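Local coordinates for ubiquitin domain-containing protein DSK2,putative (Plasmodium falciparum, PDB 6JL3) that probably serves as a ubiquitin shuttle factor, its ubiquitin-like domain being recognised by receptors of the proteasome, at residues T26-K31 and L54-S59; V19-D24 and E58-Y63; Q45-K50 and N69-V74. All blocks are in the same frame, centred on the assembly; numbering follows the deposited sequence. Where two conformers were deposited one is given.

Interaction 1. Residues T26-K31 and L54-S59; sequences TVLDLK and LKDKES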
loop_
_atom_site.group_PDB
_atom_site.type_symbol
_atom_site.label_atom_id
_atom_site.label_comp_id
_atom_site.label_asym_id
_atom_site.label_seq_id
_atom_site.Cartn_x
_atom_site.Cartn_y
_atom_site.Cartn_z
ATOM N N THR A 26 -4.003 -0.474 8.973
ATOM C CA THR A 26 -4.224 -1.775 8.358
ATOM C C THR A 26 -3.992 -1.700 6.848
ATOM O O THR A 26 -3.950 -0.621 6.242
ATOM C CB THR A 26 -5.650 -2.263 8.595
ATOM O OG1 THR A 26 -6.554 -1.356 7.942
ATOM C CG2 THR A 26 -5.943 -2.362 10.079
ATOM N N VAL A 27 -3.884 -2.881 6.233
ATOM C CA VAL A 27 -3.811 -2.973 4.776
ATOM C C VAL A 27 -5.028 -2.323 4.125
ATOM O O VAL A 27 -4.906 -1.611 3.119
ATOM C CB VAL A 27 -3.646 -4.447 4.365
ATOM C CG1 VAL A 27 -3.777 -4.622 2.863
ATOM C CG2 VAL A 27 -2.310 -4.968 4.873
ATOM N N LEU A 28 -6.217 -2.550 4.683
ATOM C CA LEU A 28 -7.415 -1.911 4.145
ATOM C C LEU A 28 -7.318 -0.388 4.240
ATOM O O LEU A 28 -7.670 0.324 3.288
ATOM C CB LEU A 28 -8.662 -2.431 4.857
ATOM C CG LEU A 28 -9.984 -1.883 4.308
ATOM C CD1 LEU A 28 -10.164 -2.201 2.826
ATOM C CD2 LEU A 28 -11.177 -2.406 5.120
ATOM N N ASP A 29 -6.839 0.133 5.376
ATOM C CA ASP A 29 -6.598 1.570 5.495
ATOM C C ASP A 29 -5.684 2.054 4.373
ATOM O O ASP A 29 -5.898 3.128 3.795
ATOM C CB ASP A 29 -5.912 1.905 6.828
ATOM C CG ASP A 29 -6.815 1.792 8.048
ATOM O OD1 ASP A 29 -8.037 1.984 7.946
ATOM O OD2 ASP A 29 -6.266 1.534 9.149
ATOM N N LEU A 30 -4.622 1.290 4.098
ATOM C CA LEU A 30 -3.667 1.655 3.057
ATOM C C LEU A 30 -4.306 1.617 1.675
ATOM O O LEU A 30 -4.029 2.486 0.847
ATOM C CB LEU A 30 -2.452 0.734 3.153
ATOM C CG LEU A 30 -1.297 1.041 2.207
ATOM C CD1 LEU A 30 -0.787 2.458 2.429
ATOM C CD2 LEU A 30 -0.174 0.030 2.379
ATOM N N LYS A 31 -5.175 0.637 1.406
ATOM C CA LYS A 31 -5.903 0.620 0.141
ATOM C C LYS A 31 -6.789 1.855 -0.001
ATOM O O LYS A 31 -6.912 2.421 -1.095
ATOM C CB LYS A 31 -6.748 -0.645 0.022
ATOM C CG LYS A 31 -5.949 -1.919 -0.181
ATOM C CD LYS A 31 -6.857 -3.135 -0.314
ATOM C CE LYS A 31 -6.053 -4.364 -0.690
ATOM N NZ LYS A 31 -6.887 -5.594 -0.669
ATOM N N LEU A 54 -0.804 -8.589 0.474
ATOM C CA LEU A 54 -1.065 -8.238 1.863
ATOM C C LEU A 54 -2.554 -8.360 2.179
ATOM O O LEU A 54 -3.413 -8.133 1.326
ATOM C CB LEU A 54 -0.572 -6.824 2.150
ATOM C CG LEU A 54 0.916 -6.577 1.882
ATOM C CD1 LEU A 54 1.272 -5.193 2.433
ATOM C CD2 LEU A 54 1.823 -7.635 2.465
ATOM N N LYS A 55 -2.850 -8.716 3.432
ATOM C CA LYS A 55 -4.203 -9.067 3.865
ATOM C C LYS A 55 -4.898 -7.892 4.555
ATOM O O LYS A 55 -4.363 -7.318 5.511
ATOM C CB LYS A 55 -4.150 -10.275 4.810
ATOM C CG LYS A 55 -3.637 -11.571 4.165
ATOM C CD LYS A 55 -4.534 -12.001 3.006
ATOM C CE LYS A 55 -4.006 -13.228 2.261
ATOM N NZ LYS A 55 -4.033 -14.459 3.100
ATOM N N ASP A 56 -6.130 -7.610 4.116
ATOM C CA ASP A 56 -6.848 -6.383 4.457
ATOM C C ASP A 56 -6.850 -6.071 5.949
ATOM O O ASP A 56 -6.680 -4.913 6.351
ATOM C CB ASP A 56 -8.317 -6.512 4.032
ATOM C CG ASP A 56 -8.559 -6.223 2.574
ATOM O OD1 ASP A 56 -7.617 -5.803 1.881
ATOM O OD2 ASP A 56 -9.716 -6.419 2.133
ATOM N N LYS A 57 -7.164 -7.063 6.783
ATOM C CA LYS A 57 -7.424 -6.791 8.196
ATOM C C LYS A 57 -6.156 -6.613 9.017
ATOM O O LYS A 57 -6.247 -6.262 10.198
ATOM C CB LYS A 57 -8.298 -7.888 8.811
ATOM C CG LYS A 57 -9.700 -7.901 8.227
ATOM C CD LYS A 57 -10.573 -9.002 8.799
ATOM C CE LYS A 57 -12.012 -8.830 8.338
ATOM N NZ LYS A 57 -12.931 -9.804 8.989
ATOM N N GLU A 58 -4.987 -6.810 8.426
ATOM C CA GLU A 58 -3.756 -6.849 9.193
ATOM C C GLU A 58 -3.069 -5.494 9.249
ATOM O O GLU A 58 -3.060 -4.734 8.267
ATOM C CB GLU A 58 -2.795 -7.878 8.601
ATOM C CG GLU A 58 -3.324 -9.318 8.547
ATOM C CD GLU A 58 -3.627 -9.962 9.914
ATOM O OE1 GLU A 58 -3.917 -9.263 10.905
ATOM O OE2 GLU A 58 -3.592 -11.207 9.980
ATOM N N SER A 59 -2.489 -5.192 10.407
ATOM C CA SER A 59 -1.649 -4.013 10.561
ATOM C C SER A 59 -0.369 -4.170 9.752
ATOM O O SER A 59 0.221 -5.255 9.702
ATOM C CB SER A 59 -1.278 -3.843 12.031
ATOM O OG SER A 59 -0.374 -2.767 12.211
HETATM O O HOH W 1 -3.771 -6.734 -1.124
#

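Interaction 2. Residues V19-D24 and E58-Y63; sequences VAIEPD and ESLTLY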
loop_
_atom_site.group_PDB
_atom_site.type_symbol
_atom_site.label_atom_id
_atom_site.label_comp_id
_atom_site.label_asym_id
_atom_site.label_seq_id
_atom_site.Cartn_x
_atom_site.Cartn_y
_atom_site.Cartn_z
ATOM N N VAL A 19 3.345 8.175 -0.160
ATOM C CA VAL A 19 2.501 8.687 0.911
ATOM C C VAL A 19 3.225 8.564 2.245
ATOM O O VAL A 19 4.107 7.726 2.430
ATOM C CB VAL A 19 1.127 7.984 0.981
ATOM C CG1 VAL A 19 0.227 8.482 -0.129
ATOM C CG2 VAL A 19 1.285 6.467 0.923
ATOM N N ALA A 20 2.828 9.416 3.182
ATOM C CA ALA A 20 3.311 9.374 4.556
ATOM C C ALA A 20 2.187 8.816 5.416
ATOM O O ALA A 20 1.109 9.413 5.493
ATOM C CB ALA A 20 3.710 10.772 5.029
ATOM N N ILE A 21 2.439 7.672 6.045
ATOM C CA ILE A 21 1.412 6.915 6.739
ATOM C C ILE A 21 1.896 6.546 8.136
ATOM O O ILE A 21 3.100 6.449 8.399
ATOM C CB ILE A 21 1.040 5.641 5.948
ATOM C CG1 ILE A 21 2.259 4.724 5.783
ATOM C CG2 ILE A 21 0.481 6.008 4.587
ATOM C CD1 ILE A 21 1.920 3.358 5.223
ATOM N N GLU A 22 0.946 6.327 9.033
ATOM C CA GLU A 22 1.277 5.723 10.317
ATOM C C GLU A 22 1.598 4.252 10.092
ATOM O O GLU A 22 0.845 3.563 9.400
ATOM C CB GLU A 22 0.109 5.846 11.272
ATOM C CG GLU A 22 -0.005 7.212 11.872
ATOM C CD GLU A 22 -1.050 8.061 11.187
ATOM O OE1 GLU A 22 -1.152 9.250 11.546
ATOM O OE2 GLU A 22 -1.769 7.551 10.298
ATOM N N PRO A 23 2.695 3.732 10.660
ATOM C CA PRO A 23 3.111 2.360 10.320
ATOM C C PRO A 23 2.166 1.273 10.799
ATOM O O PRO A 23 2.298 0.133 10.335
ATOM C CB PRO A 23 4.497 2.228 10.970
ATOM C CG PRO A 23 4.570 3.315 11.976
ATOM C CD PRO A 23 3.708 4.439 11.463
ATOM N N ASP A 24 1.218 1.574 11.688
ATOM C CA ASP A 24 0.330 0.553 12.232
ATOM C C ASP A 24 -1.079 0.585 11.642
ATOM O O ASP A 24 -1.959 -0.119 12.145
ATOM C CB ASP A 24 0.283 0.623 13.761
ATOM C CG ASP A 24 -0.081 1.999 14.285
ATOM O OD1 ASP A 24 -0.142 2.966 13.495
ATOM O OD2 ASP A 24 -0.300 2.106 15.511
ATOM N N GLU A 58 -4.987 -6.810 8.426
ATOM C CA GLU A 58 -3.756 -6.849 9.193
ATOM C C GLU A 58 -3.069 -5.494 9.249
ATOM O O GLU A 58 -3.060 -4.734 8.267
ATOM C CB GLU A 58 -2.795 -7.878 8.601
ATOM C CG GLU A 58 -3.324 -9.318 8.547
ATOM C CD GLU A 58 -3.627 -9.962 9.914
ATOM O OE1 GLU A 58 -3.917 -9.263 10.905
ATOM O OE2 GLU A 58 -3.592 -11.207 9.980
ATOM N N SER A 59 -2.489 -5.192 10.407
ATOM C CA SER A 59 -1.649 -4.013 10.561
ATOM C C SER A 59 -0.369 -4.170 9.752
ATOM O O SER A 59 0.221 -5.255 9.702
ATOM C CB SER A 59 -1.278 -3.843 12.031
ATOM O OG SER A 59 -0.374 -2.767 12.211
ATOM N N LEU A 60 0.079 -3.067 9.137
ATOM C CA LEU A 60 1.296 -3.115 8.336
ATOM C C LEU A 60 2.511 -3.507 9.164
ATOM O O LEU A 60 3.481 -4.044 8.616
ATOM C CB LEU A 60 1.548 -1.754 7.685
ATOM C CG LEU A 60 0.498 -1.255 6.696
ATOM C CD1 LEU A 60 0.924 0.109 6.157
ATOM C CD2 LEU A 60 0.272 -2.239 5.568
ATOM N N THR A 61 2.491 -3.230 10.468
ATOM C CA THR A 61 3.612 -3.621 11.321
ATOM C C THR A 61 3.853 -5.124 11.282
ATOM O O THR A 61 4.993 -5.562 11.431
ATOM C CB THR A 61 3.382 -3.140 12.751
ATOM O OG1 THR A 61 2.105 -3.588 13.218
ATOM C CG2 THR A 61 3.447 -1.625 12.810
ATOM N N LEU A 62 2.807 -5.925 11.061
ATOM C CA LEU A 62 2.995 -7.369 10.993
ATOM C C LEU A 62 3.956 -7.757 9.880
ATOM O O LEU A 62 4.624 -8.795 9.964
ATOM C CB LEU A 62 1.654 -8.053 10.758
ATOM C CG LEU A 62 0.701 -8.000 11.943
ATOM C CD1 LEU A 62 -0.670 -8.500 11.576
ATOM C CD2 LEU A 62 1.267 -8.828 13.084
ATOM N N TYR A 63 4.022 -6.950 8.829
ATOM C CA TYR A 63 4.856 -7.224 7.671
ATOM C C TYR A 63 6.190 -6.489 7.716
ATOM O O TYR A 63 6.968 -6.575 6.756
ATOM C CB TYR A 63 4.088 -6.823 6.419
ATOM C CG TYR A 63 2.828 -7.613 6.183
ATOM C CD1 TYR A 63 2.888 -8.936 5.763
ATOM C CD2 TYR A 63 1.576 -7.028 6.328
ATOM C CE1 TYR A 63 1.738 -9.651 5.500
ATOM C CE2 TYR A 63 0.420 -7.740 6.065
ATOM C CZ TYR A 63 0.512 -9.053 5.654
ATOM O OH TYR A 63 -0.633 -9.775 5.382
#

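Interaction 3. Residues Q45-K50 and N69-V74; sequences QRIIFK and NTMHLV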
loop_
_atom_site.group_PDB
_atom_site.type_symbol
_atom_site.label_atom_id
_atom_site.label_comp_id
_atom_site.label_asym_id
_atom_site.label_seq_id
_atom_site.Cartn_x
_atom_site.Cartn_y
_atom_site.Cartn_z
ATOM N N GLN A 45 -7.954 -3.596 -5.749
ATOM C CA GLN A 45 -6.539 -3.438 -5.480
ATOM C C GLN A 45 -5.932 -4.687 -4.871
ATOM O O GLN A 45 -6.517 -5.317 -3.980
ATOM C CB GLN A 45 -6.321 -2.321 -4.474
ATOM C CG GLN A 45 -6.606 -0.945 -4.965
ATOM C CD GLN A 45 -6.362 0.096 -3.900
ATOM O OE1 GLN A 45 -5.561 -0.102 -2.981
ATOM N NE2 GLN A 45 -7.061 1.216 -4.002
ATOM N N ARG A 46 -4.714 -4.999 -5.303
ATOM C CA ARG A 46 -3.876 -5.986 -4.626
ATOM C C ARG A 46 -2.545 -5.307 -4.333
ATOM O O ARG A 46 -1.877 -4.816 -5.258
ATOM C CB ARG A 46 -3.682 -7.229 -5.503
ATOM C CG ARG A 46 -4.986 -7.906 -5.921
ATOM C CD ARG A 46 -5.745 -8.498 -4.734
ATOM N NE ARG A 46 -6.980 -9.163 -5.148
ATOM C CZ ARG A 46 -8.175 -8.586 -5.175
ATOM N NH1 ARG A 46 -8.322 -7.322 -4.807
ATOM N NH2 ARG A 46 -9.235 -9.280 -5.568
ATOM N N ILE A 47 -2.189 -5.221 -3.049
ATOM C CA ILE A 47 -0.919 -4.640 -2.630
ATOM C C ILE A 47 0.091 -5.765 -2.457
ATOM O O ILE A 47 -0.139 -6.714 -1.685
ATOM C CB ILE A 47 -1.070 -3.797 -1.356
ATOM C CG1 ILE A 47 -2.026 -2.627 -1.605
ATOM C CG2 ILE A 47 0.305 -3.314 -0.900
ATOM C CD1 ILE A 47 -2.278 -1.744 -0.395
ATOM N N ILE A 48 1.207 -5.662 -3.182
ATOM C CA ILE A 48 2.238 -6.692 -3.233
ATOM C C ILE A 48 3.470 -6.158 -2.515
ATOM O O ILE A 48 3.984 -5.091 -2.860
ATOM C CB ILE A 48 2.598 -7.066 -4.686
ATOM C CG1 ILE A 48 1.336 -7.278 -5.537
ATOM C CG2 ILE A 48 3.577 -8.248 -4.683
ATOM C CD1 ILE A 48 0.398 -8.330 -5.063
ATOM N N PHE A 49 3.955 -6.916 -1.537
ATOM C CA PHE A 49 5.080 -6.502 -0.703
ATOM C C PHE A 49 5.700 -7.757 -0.115
ATOM O O PHE A 49 4.977 -8.659 0.331
ATOM C CB PHE A 49 4.575 -5.572 0.403
ATOM C CG PHE A 49 5.638 -5.079 1.352
ATOM C CD1 PHE A 49 6.685 -4.274 0.918
ATOM C CD2 PHE A 49 5.556 -5.374 2.703
ATOM C CE1 PHE A 49 7.639 -3.810 1.814
ATOM C CE2 PHE A 49 6.496 -4.910 3.598
ATOM C CZ PHE A 49 7.539 -4.130 3.153
ATOM N N LYS A 50 7.029 -7.839 -0.166
ATOM C CA LYS A 50 7.753 -8.995 0.375
ATOM C C LYS A 50 7.217 -10.313 -0.183
ATOM O O LYS A 50 7.103 -11.322 0.525
ATOM C CB LYS A 50 7.763 -8.983 1.907
ATOM C CG LYS A 50 8.599 -7.848 2.473
ATOM C CD LYS A 50 8.659 -7.914 3.989
ATOM C CE LYS A 50 9.642 -6.906 4.561
ATOM N NZ LYS A 50 9.667 -6.976 6.055
ATOM N N ASN A 69 10.234 2.130 2.107
ATOM C CA ASN A 69 9.921 0.930 1.346
ATOM C C ASN A 69 9.055 1.265 0.133
ATOM O O ASN A 69 8.278 2.226 0.138
ATOM C CB ASN A 69 9.155 -0.091 2.208
ATOM C CG ASN A 69 10.031 -0.886 3.194
ATOM O OD1 ASN A 69 9.491 -1.561 4.075
ATOM N ND2 ASN A 69 11.350 -0.821 3.050
ATOM N N THR A 70 9.171 0.428 -0.892
ATOM C CA THR A 70 8.325 0.480 -2.072
ATOM C C THR A 70 7.466 -0.777 -2.123
ATOM O O THR A 70 7.941 -1.881 -1.852
ATOM C CB THR A 70 9.167 0.597 -3.353
ATOM O OG1 THR A 70 9.930 1.811 -3.307
ATOM C CG2 THR A 70 8.287 0.600 -4.596
ATOM N N MET A 71 6.193 -0.593 -2.434
ATOM C CA MET A 71 5.256 -1.675 -2.677
ATOM C C MET A 71 4.742 -1.550 -4.104
ATOM O O MET A 71 4.850 -0.496 -4.737
ATOM C CB MET A 71 4.072 -1.589 -1.714
ATOM C CG MET A 71 4.477 -1.562 -0.253
ATOM S SD MET A 71 3.061 -1.746 0.840
ATOM C CE MET A 71 3.843 -1.691 2.447
ATOM N N HIS A 72 4.179 -2.636 -4.615
ATOM C CA HIS A 72 3.509 -2.603 -5.900
ATOM C C HIS A 72 2.008 -2.660 -5.693
ATOM O O HIS A 72 1.514 -3.337 -4.789
ATOM C CB HIS A 72 3.950 -3.747 -6.804
ATOM C CG HIS A 72 5.328 -3.581 -7.336
ATOM N ND1 HIS A 72 6.451 -3.800 -6.569
ATOM C CD2 HIS A 72 5.775 -3.201 -8.556
ATOM C CE1 HIS A 72 7.530 -3.578 -7.295
ATOM N NE2 HIS A 72 7.148 -3.212 -8.507
ATOM N N LEU A 73 1.291 -1.943 -6.534
ATOM C CA LEU A 73 -0.164 -1.952 -6.552
ATOM C C LEU A 73 -0.613 -2.424 -7.927
ATOM O O LEU A 73 -0.258 -1.816 -8.948
ATOM C CB LEU A 73 -0.696 -0.554 -6.250
ATOM C CG LEU A 73 -2.208 -0.412 -6.214
ATOM C CD1 LEU A 73 -2.812 -1.249 -5.111
ATOM C CD2 LEU A 73 -2.553 1.057 -6.041
ATOM N N VAL A 74 -1.368 -3.518 -7.952
ATOM C CA VAL A 74 -1.880 -4.097 -9.183
ATOM C C VAL A 74 -3.386 -4.292 -9.043
ATOM O O VAL A 74 -3.951 -4.214 -7.948
ATOM C CB VAL A 74 -1.171 -5.419 -9.563
ATOM C CG1 VAL A 74 0.336 -5.195 -9.671
ATOM C CG2 VAL A 74 -1.487 -6.528 -8.579
HETATM O O HOH W 2 6.437 -5.454 -4.099
#

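Interaction 1. Residues T26-K31 and L54-S59
Lys31, in the first turns of helix 27-35, runs fully extended beyond CG to reach Asp56, and the two side chains cross at about a right angle. Its NZ lands on the syn lone pair of Asp56 OD1, a salt bridge of 2.7 Å. The CB of Asp56 is turned away from the helix overall, but with CG anti to the carbonyl carbon the carboxylate swings back to the lysine. NZ also donates weakly to a water, which gives its own proton to Leu54 O. Val27 has CG1 anti to the backbone N (chi1 171°), so that CG2 lies 3.7 Å from Leu54 CB while Val27 CB lies 3.2 Å from Lys55 O. Thr26 holds OG1 in the crowded position between N and carbonyl carbon (chi1 64°), where it accepts from Asp29 N at 3.0 Å. Asp29 OD2 in turn takes Thr26 N, from above the carboxylate plane, completing a capping box. The type I turn from Lys55 to Glu58 supplies the next two acceptors: Val27 N meets Glu58 O nearly along the C=O axis at 2.9 Å, and Leu28 N sits on an in-plane lone pair of Asp56 O, also at 2.9 Å. The helix start of this ubiquitin-like fold is held by its own capping box and by two carbonyls of the turn, and the helix N-terminus and Lys31 would be expected to favour a charged Asp56.

Interaction 2. Residues V19-D24 and E58-Y63
Ser59 OG is gripped by one firm hydrogen bond, to Thr61 OG1, and faces a second possible partner, Asp24 O, across the contact. Ser59 OG and Thr61 OG1 are 2.8 Å apart, and either hydroxyl could be the donor. Ser59 OG lies 3.1 Å from Asp24 O, a bond that is not settled because the serine has a single proton and another acceptor for it lies within reach. In one of its two conformers Ser59 has OG anti to the backbone N (chi1 175°), which brings the hydroxyl up to the Asp24 backbone. Thr61 carries OG1 in the crowded position between N and carbonyl carbon, which leaves CG2 beside the backbone N and sends it to Pro23 O, 3.2 Å away. That same Pro23 oxygen has Leu60 CB at 3.3 Å, so two carbons from successive residues press against one carbonyl. Asp24 joins with its CB, 4.0 Å from Thr61 CG2, while its carboxylate leads away from the contact. Deeper in, the chemistry is purely apolar. Ile21 puts CG1 in the crowded position (chi1 61°) and extends to CD1, which touches Leu60 CD1 tip to tip at 3.5 Å; the two side chains cross at about a right angle. Leu60 opens the short 3-10 segment 60-63, in which Leu62 N bonds to Ser59 O and Tyr63 N to Leu60 O, a turn found in ubiquitin itself ahead of the last strand. Leu60 also packs on Val27 and Leu30 of helix 27-35, and Ile21 on Ile33 of that helix and on Ile5 and Val7 of strand 5-11, so the contact ties the end of edge strand 15-21 and the 3-10 turn to the same helix.

Interaction 3. Residues Q45-K50 and N69-V74
Met71 can be followed outward atom by atom. Its CB lies 3.7 Å from Ile48 O, and CG, anti to the carbonyl carbon, comes to 3.7 Å from Phe49 CD1. SD wedges against Ile47 CG2 at 3.6 Å and lies obliquely to the Phe49 ring, a Met-aromatic contact. The extended chain then delivers CE over the ring face, 4.0 Å from the Phe49 centroid and 11° off its normal, a CH-pi contact; Lys50 CG lies over the opposite face. At the ring edge Asn69 OD1 approaches Phe49 CZ to 3.4 Å, the same oxygen being held by Ala66 N. Strands 45-49 and 70-74 are antiparallel neighbours in the mixed sheet of this beta-grasp domain, the ubiquitin fold, where strand 70-75 also runs parallel to strand 5-11. Arg46 with Val74 and Ile48 with His72 are hydrogen-bonded pairs, two near-straight bonds each, and Ile47 with Leu73 is the non-hydrogen-bonded pair between them. Ile47 and Leu73 face the helix side, Ile47 CG1 meeting Leu73 CD1, which also rests along the Gln45 side chain. Arg46, Ile48, His72 and Val74 share the other face; Ile48, His72 and Val74 correspond in sequence to residues of the hydrophobic patch of ubiquitin, so this face probably serves receptor binding. There Ile48 CG1 stands 4.2 Å from Val74 CG2, and a water joins His72 ND1 to Ile48 O, donating to that carbonyl at 2.8 Å.

Interactions 1 and 2 share Glu58 and Ser59 and lie next to each other, so the loop after strand 52-53 meets first the start of helix 27-35 and then the end of strand 15-21 and the loop that follows it. Both have an apolar inner side against helix 27-35; in their outer parts interaction 1 adds a salt bridge and backbone bonds, interaction 2 a serine hydroxyl. Interaction 3 belongs to the sheet: regular backbone pairing, with a buried apolar face toward the helix and a more exposed one opposite. It joins the others through Leu54 N, which bonds Ile47 O, through Gln45 NE2 on Lys31 O, and through Lys50 NZ on Tyr63 O.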